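Local coordinates for uncharacterized protein (Staphylococcus aureus subsp. aureus Mu50, PDB 4EBG) that is of unknown function but is a secreted protein of the DUF4467 family, built on a cystatin-like fold, at residues 2-6 / 89-93; 39-44 / 84-90; 45-51 / 61-67. All coordinates share one frame; numbering follows the deposited sequence.

Contact 1. Residues 2-6 / 89-93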
loop_
_atom_site.group_PDB
_atom_site.type_symbol
_atom_site.label_atom_id
_atom_site.label_comp_id
_atom_site.label_asym_id
_atom_site.label_seq_id
_atom_site.Cartn_x
_atom_site.Cartn_y
_atom_site.Cartn_z
ATOM N N TYR B 2 1.523 19.589 -19.930
ATOM C CA TYR B 2 1.903 18.557 -18.979
ATOM C C TYR B 2 0.781 17.607 -18.603
ATOM O O TYR B 2 1.019 16.679 -17.830
ATOM C CB TYR B 2 2.393 19.218 -17.718
ATOM C CG TYR B 2 3.516 20.186 -17.913
ATOM C CD1 TYR B 2 4.719 19.801 -18.484
ATOM C CD2 TYR B 2 3.366 21.516 -17.537
ATOM C CE1 TYR B 2 5.765 20.728 -18.650
ATOM C CE2 TYR B 2 4.391 22.426 -17.687
ATOM C CZ TYR B 2 5.558 22.046 -18.280
ATOM O OH TYR B 2 6.590 22.947 -18.440
ATOM N N GLN B 3 -0.448 17.833 -19.074
ATOM C CA GLN B 3 -1.585 17.074 -18.558
ATOM C C GLN B 3 -1.502 15.561 -18.797
ATOM O O GLN B 3 -1.875 14.774 -17.954
ATOM C CB GLN B 3 -2.907 17.676 -18.991
ATOM C CG GLN B 3 -4.133 16.981 -18.343
ATOM C CD GLN B 3 -4.167 17.156 -16.851
ATOM O OE1 GLN B 3 -3.937 18.258 -16.329
ATOM N NE2 GLN B 3 -4.392 16.066 -16.133
ATOM N N LYS B 4 -0.966 15.139 -19.926
ATOM C CA LYS B 4 -0.803 13.700 -20.217
ATOM C C LYS B 4 0.050 13.046 -19.122
ATOM O O LYS B 4 -0.251 11.957 -18.630
ATOM C CB LYS B 4 -0.166 13.483 -21.602
ATOM C CG LYS B 4 0.246 12.023 -21.909
ATOM C CD LYS B 4 0.625 11.811 -23.365
ATOM C CE LYS B 4 1.607 10.654 -23.515
ATOM N NZ LYS B 4 1.747 10.176 -24.932
ATOM N N ASP B 5 1.127 13.715 -18.739
ATOM C CA ASP B 5 2.003 13.188 -17.719
ATOM C C ASP B 5 1.434 13.304 -16.327
ATOM O O ASP B 5 1.627 12.421 -15.509
ATOM C CB ASP B 5 3.404 13.764 -17.848
ATOM C CG ASP B 5 4.174 13.156 -19.054
ATOM O OD1 ASP B 5 3.723 12.146 -19.672
ATOM O OD2 ASP B 5 5.221 13.702 -19.393
ATOM N N ILE B 6 0.719 14.376 -16.045
ATOM C CA ILE B 6 0.008 14.460 -14.777
ATOM C C ILE B 6 -1.010 13.303 -14.670
ATOM O O ILE B 6 -1.149 12.714 -13.591
ATOM C CB ILE B 6 -0.674 15.833 -14.621
ATOM C CG1 ILE B 6 0.386 16.960 -14.539
ATOM C CG2 ILE B 6 -1.579 15.874 -13.446
ATOM C CD1 ILE B 6 -0.221 18.358 -14.789
ATOM N N ALA B 89 8.183 26.245 -10.141
ATOM C CA ALA B 89 7.287 25.389 -10.884
ATOM C C ALA B 89 7.030 25.954 -12.263
ATOM O O ALA B 89 6.951 27.162 -12.471
ATOM C CB ALA B 89 5.995 25.172 -10.143
ATOM N N ASP B 90 6.853 25.021 -13.183
ATOM C CA ASP B 90 6.359 25.331 -14.512
ATOM C C ASP B 90 4.828 25.311 -14.655
ATOM O O ASP B 90 4.272 25.769 -15.633
ATOM C CB ASP B 90 6.871 24.296 -15.517
ATOM C CG ASP B 90 8.344 24.169 -15.511
ATOM O OD1 ASP B 90 9.025 25.190 -15.754
ATOM O OD2 ASP B 90 8.820 23.060 -15.236
ATOM N N TYR B 91 4.173 24.766 -13.644
ATOM C CA TYR B 91 2.736 24.540 -13.653
ATOM C C TYR B 91 2.320 24.337 -12.225
ATOM O O TYR B 91 3.003 23.633 -11.443
ATOM C CB TYR B 91 2.374 23.295 -14.463
ATOM C CG TYR B 91 0.959 22.816 -14.354
ATOM C CD1 TYR B 91 0.567 21.960 -13.313
ATOM C CD2 TYR B 91 -0.015 23.207 -15.241
ATOM C CE1 TYR B 91 -0.728 21.456 -13.239
ATOM C CE2 TYR B 91 -1.323 22.691 -15.165
ATOM C CZ TYR B 91 -1.658 21.842 -14.145
ATOM O OH TYR B 91 -2.911 21.332 -14.060
ATOM N N GLU B 92 1.162 24.888 -11.866
ATOM C CA GLU B 92 0.539 24.718 -10.541
ATOM C C GLU B 92 -0.961 24.514 -10.744
ATOM O O GLU B 92 -1.609 25.287 -11.478
ATOM C CB GLU B 92 0.769 25.962 -9.657
ATOM C CG GLU B 92 0.003 25.972 -8.319
ATOM C CD GLU B 92 0.390 27.139 -7.432
ATOM O OE1 GLU B 92 -0.003 28.287 -7.719
ATOM O OE2 GLU B 92 1.045 26.908 -6.391
ATOM N N ASP B 93 -1.534 23.543 -10.031
ATOM C CA ASP B 93 -2.965 23.328 -9.935
ATOM C C ASP B 93 -3.235 23.098 -8.448
ATOM O O ASP B 93 -3.058 21.996 -7.956
ATOM C CB ASP B 93 -3.385 22.137 -10.821
ATOM C CG ASP B 93 -4.866 21.886 -10.859
ATOM O OD1 ASP B 93 -5.600 22.612 -10.183
ATOM O OD2 ASP B 93 -5.282 20.938 -11.589
#
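The hydroxyl of Y2 lies between two acidic residues: its OH rests 3.2 Å from CB of D90 and is hydrogen-bonded to a carboxylate oxygen of D43. D90 thus offers its methylene to the phenol, while its carboxylate is engaged at the bend that carries D43. Nearer the CB end of the Y2 ring, CD2 of Y2 meets CB of Y91 at 3.7 Å, the two side chains running antiparallel alongside one another. With CG of Y91 anti to the backbone N (chi1 170°), the second ring reaches back toward helix 3-23. CD1 of I6 touches CE1 of Y91 at 3.5 Å; an isoleucine suits this place because its long branch can extend from the helix to the ring. The helix begins here, I6 N donating to Y2 O over 2.9 Å, so the two residues that meet Y91 stand one turn apart. Q3 passes the phenol of Y91 loosely and spends its amide NH2 on D7 and Q33. Between these segments the helix start is therefore held to edge strand 91-94 by van der Waals packing alone, while the polar ends of Y2, Q3 and D90 find partners elsewhere, and the shared partner D43 makes it likely that Y2 and D90 are held in place together.

Contact 2. Residues 39-44 / 84-90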
loop_
_atom_site.group_PDB
_atom_site.type_symbol
_atom_site.label_atom_id
_atom_site.label_comp_id
_atom_site.label_asym_id
_atom_site.label_seq_id
_atom_site.Cartn_x
_atom_site.Cartn_y
_atom_site.Cartn_z
ATOM N N HIS B 39 2.163 20.248 -8.815
ATOM C CA HIS B 39 3.188 21.129 -9.322
ATOM C C HIS B 39 4.121 20.368 -10.244
ATOM O O HIS B 39 4.516 19.236 -9.936
ATOM C CB HIS B 39 4.015 21.760 -8.209
ATOM C CG HIS B 39 3.251 22.745 -7.377
ATOM N ND1 HIS B 39 2.436 22.366 -6.342
ATOM C CD2 HIS B 39 3.168 24.101 -7.448
ATOM C CE1 HIS B 39 1.890 23.444 -5.798
ATOM N NE2 HIS B 39 2.346 24.511 -6.423
ATOM N N VAL B 40 4.489 20.959 -11.379
ATOM C CA VAL B 40 5.430 20.388 -12.327
ATOM C C VAL B 40 6.714 21.208 -12.317
ATOM O O VAL B 40 6.671 22.459 -12.285
ATOM C CB VAL B 40 4.848 20.357 -13.762
ATOM C CG1 VAL B 40 5.846 19.818 -14.770
ATOM C CG2 VAL B 40 3.533 19.602 -13.784
ATOM N N TYR B 41 7.851 20.505 -12.369
ATOM C CA TYR B 41 9.168 21.094 -12.354
ATOM C C TYR B 41 9.988 20.542 -13.486
ATOM O O TYR B 41 9.730 19.466 -14.009
ATOM C CB TYR B 41 9.880 20.842 -11.018
ATOM C CG TYR B 41 9.095 21.321 -9.857
ATOM C CD1 TYR B 41 9.225 22.647 -9.419
ATOM C CD2 TYR B 41 8.166 20.506 -9.192
ATOM C CE1 TYR B 41 8.441 23.154 -8.335
ATOM C CE2 TYR B 41 7.432 21.012 -8.141
ATOM C CZ TYR B 41 7.530 22.334 -7.739
ATOM O OH TYR B 41 6.741 22.793 -6.711
ATOM N N LYS B 42 11.066 21.260 -13.757
ATOM C CA LYS B 42 12.101 20.837 -14.712
ATOM C C LYS B 42 11.485 20.381 -16.021
ATOM O O LYS B 42 11.830 19.363 -16.589
ATOM C CB LYS B 42 13.083 19.844 -14.044
ATOM C CG LYS B 42 13.995 20.574 -12.989
ATOM C CD LYS B 42 15.110 19.753 -12.426
ATOM C CE LYS B 42 15.789 20.430 -11.262
ATOM N NZ LYS B 42 16.984 19.633 -10.798
ATOM N N ASP B 43 10.521 21.200 -16.468
ATOM C CA ASP B 43 9.794 21.052 -17.725
ATOM C C ASP B 43 9.214 19.669 -17.898
ATOM O O ASP B 43 9.148 19.144 -19.005
ATOM C CB ASP B 43 10.657 21.476 -18.922
ATOM C CG ASP B 43 9.831 21.827 -20.171
ATOM O OD1 ASP B 43 8.606 22.151 -20.141
ATOM O OD2 ASP B 43 10.437 21.808 -21.240
ATOM N N GLY B 44 8.704 19.125 -16.793
ATOM C CA GLY B 44 8.000 17.868 -16.807
ATOM C C GLY B 44 8.765 16.686 -16.240
ATOM O O GLY B 44 8.189 15.614 -16.148
HETATM N N MSE B 84 9.605 21.412 -3.497
HETATM C CA MSE B 84 8.738 22.556 -3.871
HETATM C C MSE B 84 9.305 23.881 -3.395
HETATM O O MSE B 84 9.180 24.898 -4.032
HETATM C CB MSE B 84 7.337 22.361 -3.311
HETATM C CG MSE B 84 6.584 21.176 -3.889
HETATM SE SE MSE B 84 4.776 21.018 -3.219
HETATM C CE MSE B 84 5.178 20.458 -1.526
ATOM N N LYS B 85 9.922 23.854 -2.240
ATOM C CA LYS B 85 10.557 25.045 -1.652
ATOM C C LYS B 85 11.676 25.588 -2.510
ATOM O O LYS B 85 11.900 26.781 -2.637
ATOM C CB LYS B 85 11.064 24.681 -0.219
ATOM C CG LYS B 85 11.859 25.795 0.412
ATOM C CD LYS B 85 12.214 25.463 1.843
ATOM C CE LYS B 85 13.109 24.286 2.019
ATOM N NZ LYS B 85 14.500 24.517 1.551
ATOM N N ASP B 86 12.418 24.638 -3.045
ATOM C CA ASP B 86 13.718 24.906 -3.653
ATOM C C ASP B 86 13.674 25.161 -5.133
ATOM O O ASP B 86 14.696 25.559 -5.694
ATOM C CB ASP B 86 14.681 23.755 -3.377
ATOM C CG ASP B 86 15.155 23.698 -1.967
ATOM O OD1 ASP B 86 14.779 24.569 -1.150
ATOM O OD2 ASP B 86 15.911 22.738 -1.653
ATOM N N HIS B 87 12.526 24.931 -5.800
ATOM C CA HIS B 87 12.451 25.036 -7.271
ATOM C C HIS B 87 11.254 25.877 -7.702
ATOM O O HIS B 87 10.237 25.882 -7.004
ATOM C CB HIS B 87 12.323 23.642 -7.899
ATOM C CG HIS B 87 13.462 22.709 -7.605
ATOM N ND1 HIS B 87 13.500 21.942 -6.470
ATOM C CD2 HIS B 87 14.607 22.455 -8.267
ATOM C CE1 HIS B 87 14.615 21.247 -6.449
ATOM N NE2 HIS B 87 15.290 21.530 -7.534
ATOM N N LYS B 88 11.362 26.466 -8.883
ATOM C CA LYS B 88 10.316 27.238 -9.486
ATOM C C LYS B 88 9.487 26.319 -10.389
ATOM O O LYS B 88 9.989 25.687 -11.288
ATOM C CB LYS B 88 10.878 28.406 -10.315
ATOM C CG LYS B 88 9.793 29.302 -10.922
ATOM C CD LYS B 88 10.371 30.574 -11.546
ATOM C CE LYS B 88 10.812 30.330 -12.970
ATOM N NZ LYS B 88 11.726 31.370 -13.508
ATOM N N ALA B 89 8.183 26.245 -10.141
ATOM C CA ALA B 89 7.287 25.389 -10.884
ATOM C C ALA B 89 7.030 25.954 -12.263
ATOM O O ALA B 89 6.951 27.162 -12.471
ATOM C CB ALA B 89 5.995 25.172 -10.143
ATOM N N ASP B 90 6.853 25.021 -13.183
ATOM C CA ASP B 90 6.359 25.331 -14.512
ATOM C C ASP B 90 4.828 25.311 -14.655
ATOM O O ASP B 90 4.272 25.769 -15.633
ATOM C CB ASP B 90 6.871 24.296 -15.517
ATOM C CG ASP B 90 8.344 24.169 -15.511
ATOM O OD1 ASP B 90 9.025 25.190 -15.754
ATOM O OD2 ASP B 90 8.820 23.060 -15.236
HETATM O O HOH W 1 7.274 25.281 -6.002
HETATM O O HOH W 2 11.609 23.752 -12.338
#
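The ring of Y41 is the most extensively buried part of the contact. Its CE1 meets CB of A89 (3.7 Å) and its CD1 meets CB of H87 (3.6 Å), while the carbonyl oxygen of H87 lies at the ring edge, near its plane. A89 is small enough for its backbone to pass beside the tyrosine. At the far end of the ring, CG of selenomethionine M84 approaches OH of Y41 to 3.3 Å, and a water bound to Y41 OH at 2.6 Å also donates to M84 O. The last turn of the helix is thereby tied to the strand through solvent. The selenium of M84 lies obliquely to the imidazole of H39, whose NE2 is bound by E92. Equally tight is D90: its N pairs with V40 O of the strand over 2.7 Å, and its OD2 holds the following bend, receiving D43 N at 2.8 Å from above the carboxylate plane. The one-methylene side chain of an aspartate is just long enough to bring OD2 to that N-H while the backbone N stays on V40 O.

The solvent side is looser. K42 and D43 both adopt left-handed backbone conformations, turning the chain into the bend closed by G44 N to Y41 O, where G44 has angles that favour glycine. The extended K42 chain merely grazes the H87 ring, CE of K42 to CD2 of H87 3.8 Å, and a second water links K42 N to K88 O.

H87 is itself fixed by Y83, whose ring stacks on the imidazole and whose carbonyl O is hydrogen-bonded to ND1; Y83 also meets Y41 edge to face. The contact thus lies where the chain leaves helix 80-86 and runs alongside strand 37-41 into strand 91-94, with V48 of strand 46-52 touching both Y41 and M84.

Contact 3. Residues 45-51 / 61-67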
loop_
_atom_site.group_PDB
_atom_site.type_symbol
_atom_site.label_atom_id
_atom_site.label_comp_id
_atom_site.label_asym_id
_atom_site.label_seq_id
_atom_site.Cartn_x
_atom_site.Cartn_y
_atom_site.Cartn_z
ATOM N N LYS B 45 10.009 16.860 -15.830
ATOM C CA LYS B 45 10.816 15.742 -15.390
ATOM C C LYS B 45 10.408 15.312 -13.974
ATOM O O LYS B 45 10.532 14.147 -13.637
ATOM C CB LYS B 45 12.316 16.060 -15.425
ATOM C CG LYS B 45 12.904 16.101 -16.799
ATOM C CD LYS B 45 14.413 15.978 -16.754
ATOM C CE LYS B 45 15.067 17.134 -16.053
ATOM N NZ LYS B 45 16.411 17.437 -16.656
ATOM N N VAL B 46 9.964 16.269 -13.159
ATOM C CA VAL B 46 9.537 15.982 -11.766
ATOM C C VAL B 46 8.139 16.569 -11.538
ATOM O O VAL B 46 7.887 17.737 -11.854
ATOM C CB VAL B 46 10.543 16.556 -10.692
ATOM C CG1 VAL B 46 10.038 16.348 -9.258
ATOM C CG2 VAL B 46 11.948 15.953 -10.955
ATOM N N ILE B 47 7.224 15.771 -11.004
ATOM C CA ILE B 47 5.892 16.203 -10.673
ATOM C C ILE B 47 5.630 15.858 -9.220
ATOM O O ILE B 47 5.843 14.739 -8.804
ATOM C CB ILE B 47 4.853 15.540 -11.629
ATOM C CG1 ILE B 47 5.187 15.890 -13.084
ATOM C CG2 ILE B 47 3.434 15.944 -11.256
ATOM C CD1 ILE B 47 4.188 15.276 -14.120
ATOM N N VAL B 48 5.191 16.842 -8.427
ATOM C CA VAL B 48 4.904 16.688 -7.016
ATOM C C VAL B 48 3.430 16.866 -6.838
ATOM O O VAL B 48 2.856 17.875 -7.272
ATOM C CB VAL B 48 5.712 17.684 -6.157
ATOM C CG1 VAL B 48 5.331 17.459 -4.693
ATOM C CG2 VAL B 48 7.202 17.544 -6.330
ATOM N N ILE B 49 2.788 15.896 -6.165
ATOM C CA ILE B 49 1.396 15.953 -5.857
ATOM C C ILE B 49 1.182 15.923 -4.364
ATOM O O ILE B 49 1.925 15.288 -3.644
ATOM C CB ILE B 49 0.551 14.868 -6.578
ATOM C CG1 ILE B 49 0.927 13.477 -6.099
ATOM C CG2 ILE B 49 0.690 15.056 -8.101
ATOM C CD1 ILE B 49 0.025 12.370 -6.722
ATOM N N GLY B 50 0.130 16.589 -3.925
ATOM C CA GLY B 50 -0.332 16.575 -2.561
ATOM C C GLY B 50 -1.773 16.081 -2.582
ATOM O O GLY B 50 -2.623 16.671 -3.222
ATOM N N ILE B 51 -2.052 15.023 -1.809
ATOM C CA ILE B 51 -3.304 14.336 -1.927
ATOM C C ILE B 51 -3.861 13.984 -0.555
ATOM O O ILE B 51 -3.132 13.885 0.431
ATOM C CB ILE B 51 -3.143 13.027 -2.765
ATOM C CG1 ILE B 51 -2.308 11.973 -2.051
ATOM C CG2 ILE B 51 -2.634 13.312 -4.153
ATOM C CD1 ILE B 51 -2.349 10.605 -2.607
ATOM N N TYR B 61 -0.887 14.777 1.936
ATOM C CA TYR B 61 0.368 14.051 1.921
ATOM C C TYR B 61 0.985 14.220 0.546
ATOM O O TYR B 61 0.299 14.056 -0.467
ATOM C CB TYR B 61 0.143 12.578 2.243
ATOM C CG TYR B 61 -0.312 12.379 3.650
ATOM C CD1 TYR B 61 -1.632 12.587 4.041
ATOM C CD2 TYR B 61 0.579 11.976 4.600
ATOM C CE1 TYR B 61 -2.058 12.415 5.336
ATOM C CE2 TYR B 61 0.152 11.774 5.933
ATOM C CZ TYR B 61 -1.173 12.009 6.261
ATOM O OH TYR B 61 -1.612 11.814 7.550
ATOM N N TYR B 62 2.292 14.527 0.494
ATOM C CA TYR B 62 2.969 14.861 -0.747
ATOM C C TYR B 62 3.863 13.716 -1.212
ATOM O O TYR B 62 4.500 13.019 -0.393
ATOM C CB TYR B 62 3.754 16.161 -0.565
ATOM C CG TYR B 62 2.824 17.376 -0.549
ATOM C CD1 TYR B 62 2.182 17.772 0.598
ATOM C CD2 TYR B 62 2.614 18.116 -1.705
ATOM C CE1 TYR B 62 1.322 18.878 0.595
ATOM C CE2 TYR B 62 1.801 19.202 -1.722
ATOM C CZ TYR B 62 1.138 19.580 -0.557
ATOM O OH TYR B 62 0.261 20.664 -0.610
ATOM N N PHE B 63 3.976 13.577 -2.519
ATOM C CA PHE B 63 4.765 12.567 -3.189
ATOM C C PHE B 63 5.406 13.152 -4.430
ATOM O O PHE B 63 4.764 13.935 -5.149
ATOM C CB PHE B 63 3.894 11.396 -3.635
ATOM C CG PHE B 63 3.205 10.711 -2.501
ATOM C CD1 PHE B 63 3.889 9.796 -1.676
ATOM C CD2 PHE B 63 1.888 10.990 -2.225
ATOM C CE1 PHE B 63 3.257 9.198 -0.620
ATOM C CE2 PHE B 63 1.278 10.407 -1.163
ATOM C CZ PHE B 63 1.934 9.465 -0.391
ATOM N N ALA B 64 6.686 12.855 -4.630
ATOM C CA ALA B 64 7.389 13.257 -5.814
ATOM C C ALA B 64 7.489 12.114 -6.812
ATOM O O ALA B 64 7.852 10.989 -6.437
ATOM C CB ALA B 64 8.802 13.763 -5.470
ATOM N N TYR B 65 7.199 12.402 -8.075
ATOM C CA TYR B 65 7.324 11.462 -9.163
ATOM C C TYR B 65 8.340 11.993 -10.151
ATOM O O TYR B 65 8.438 13.219 -10.391
ATOM C CB TYR B 65 5.968 11.285 -9.900
ATOM C CG TYR B 65 4.954 10.494 -9.138
ATOM C CD1 TYR B 65 4.289 11.019 -8.069
ATOM C CD2 TYR B 65 4.660 9.210 -9.500
ATOM C CE1 TYR B 65 3.374 10.274 -7.361
ATOM C CE2 TYR B 65 3.721 8.455 -8.806
ATOM C CZ TYR B 65 3.092 8.984 -7.759
ATOM O OH TYR B 65 2.173 8.193 -7.094
ATOM N N GLU B 66 8.999 11.052 -10.800
ATOM C CA GLU B 66 9.798 11.391 -11.984
ATOM C C GLU B 66 9.121 10.798 -13.192
ATOM O O GLU B 66 8.513 9.716 -13.116
ATOM C CB GLU B 66 11.189 10.799 -11.863
ATOM C CG GLU B 66 11.984 11.438 -10.787
ATOM C CD GLU B 66 13.398 10.978 -10.784
ATOM O OE1 GLU B 66 14.201 11.510 -11.587
ATOM O OE2 GLU B 66 13.675 10.070 -9.986
ATOM N N ILE B 67 9.216 11.505 -14.309
ATOM C CA ILE B 67 8.717 11.000 -15.562
ATOM C C ILE B 67 9.971 10.552 -16.297
ATOM O O ILE B 67 10.836 11.368 -16.631
ATOM C CB ILE B 67 7.996 12.056 -16.390
ATOM C CG1 ILE B 67 6.799 12.647 -15.628
ATOM C CG2 ILE B 67 7.506 11.445 -17.639
ATOM C CD1 ILE B 67 5.725 11.631 -15.121
HETATM O O HOH W 3 13.228 13.432 -13.482
#
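G50 lies against one face of the Y62 ring, its CA 3.6 Å from the ring centroid in a CH-pi contact offset toward the rim. Glycine suits the position because a CB here would run into CE2 of Y62. The same ring turns its edge to V48, whose CG1 is 4.1 Å from CD2 of Y62. V48 CG2 also faces the small A64. On the opposite face, contacts run diagonally between pairs: I47 CD1 meets I67 CG1, I51 CD1 meets CE2 of F63, and I49 CD1 meets CE1 of Y65 at 4.0 Å. Beta-branched isoleucines and valines favour the extended backbone that such strands require.

These side chains are set out by an antiparallel hairpin of strand 46-52, the middle of the five-stranded sheet, and its neighbour 60-68; helix 3-23 packs on the I49 and Y65 face, as expected of a cystatin-like fold. Hydrogen-bonded pairs I47-Y65, I49-F63 and I51-Y61 each exchange two N-H to O bonds, with Y65 N to I47 O at 2.8 Å. At the K45 end, I67 N approaches K45 O from above the carbonyl plane at 3.0 Å, and a water donates both to that oxygen and to OE1 of E66. On the other edge of strand 46-52, K45 and V46 together face Y41 of neighbouring strand 37-41, a classic beta bulge.

Farther out, the helix meets I49 through Y10 and Y65 through V9 and M16, and Y65 OH is bound by Q13. P80 and M84 of helix 80-86 pack on Y62, whose hydroxyl pairs with N37. F63 touches K22 of the second subunit.

Strand 37-41 connects the three contacts, lying between strands 91-94 and 46-52 in one antiparallel sheet. Contacts 1 and 2 share A89 and D90, with centres about 9 Å apart; E92 OE2 of contact 1 is hydrogen-bonded to H39 NE2 of contact 2 at 2.7 Å, and D43 joins the two contacts again, its OD1 2.8 Å from Y2 OH. Contact 3, about 10 Å from either by centres, continues the sheet: Y41 N lies 2.8 Å from V46 O and H39 O 2.9 Å from V48 N. Along the chain it is nested inside the loops closed by the other two. I47 CD1 also packs against the backbone of D5, so that contact 3 packs against the helix start of contact 1.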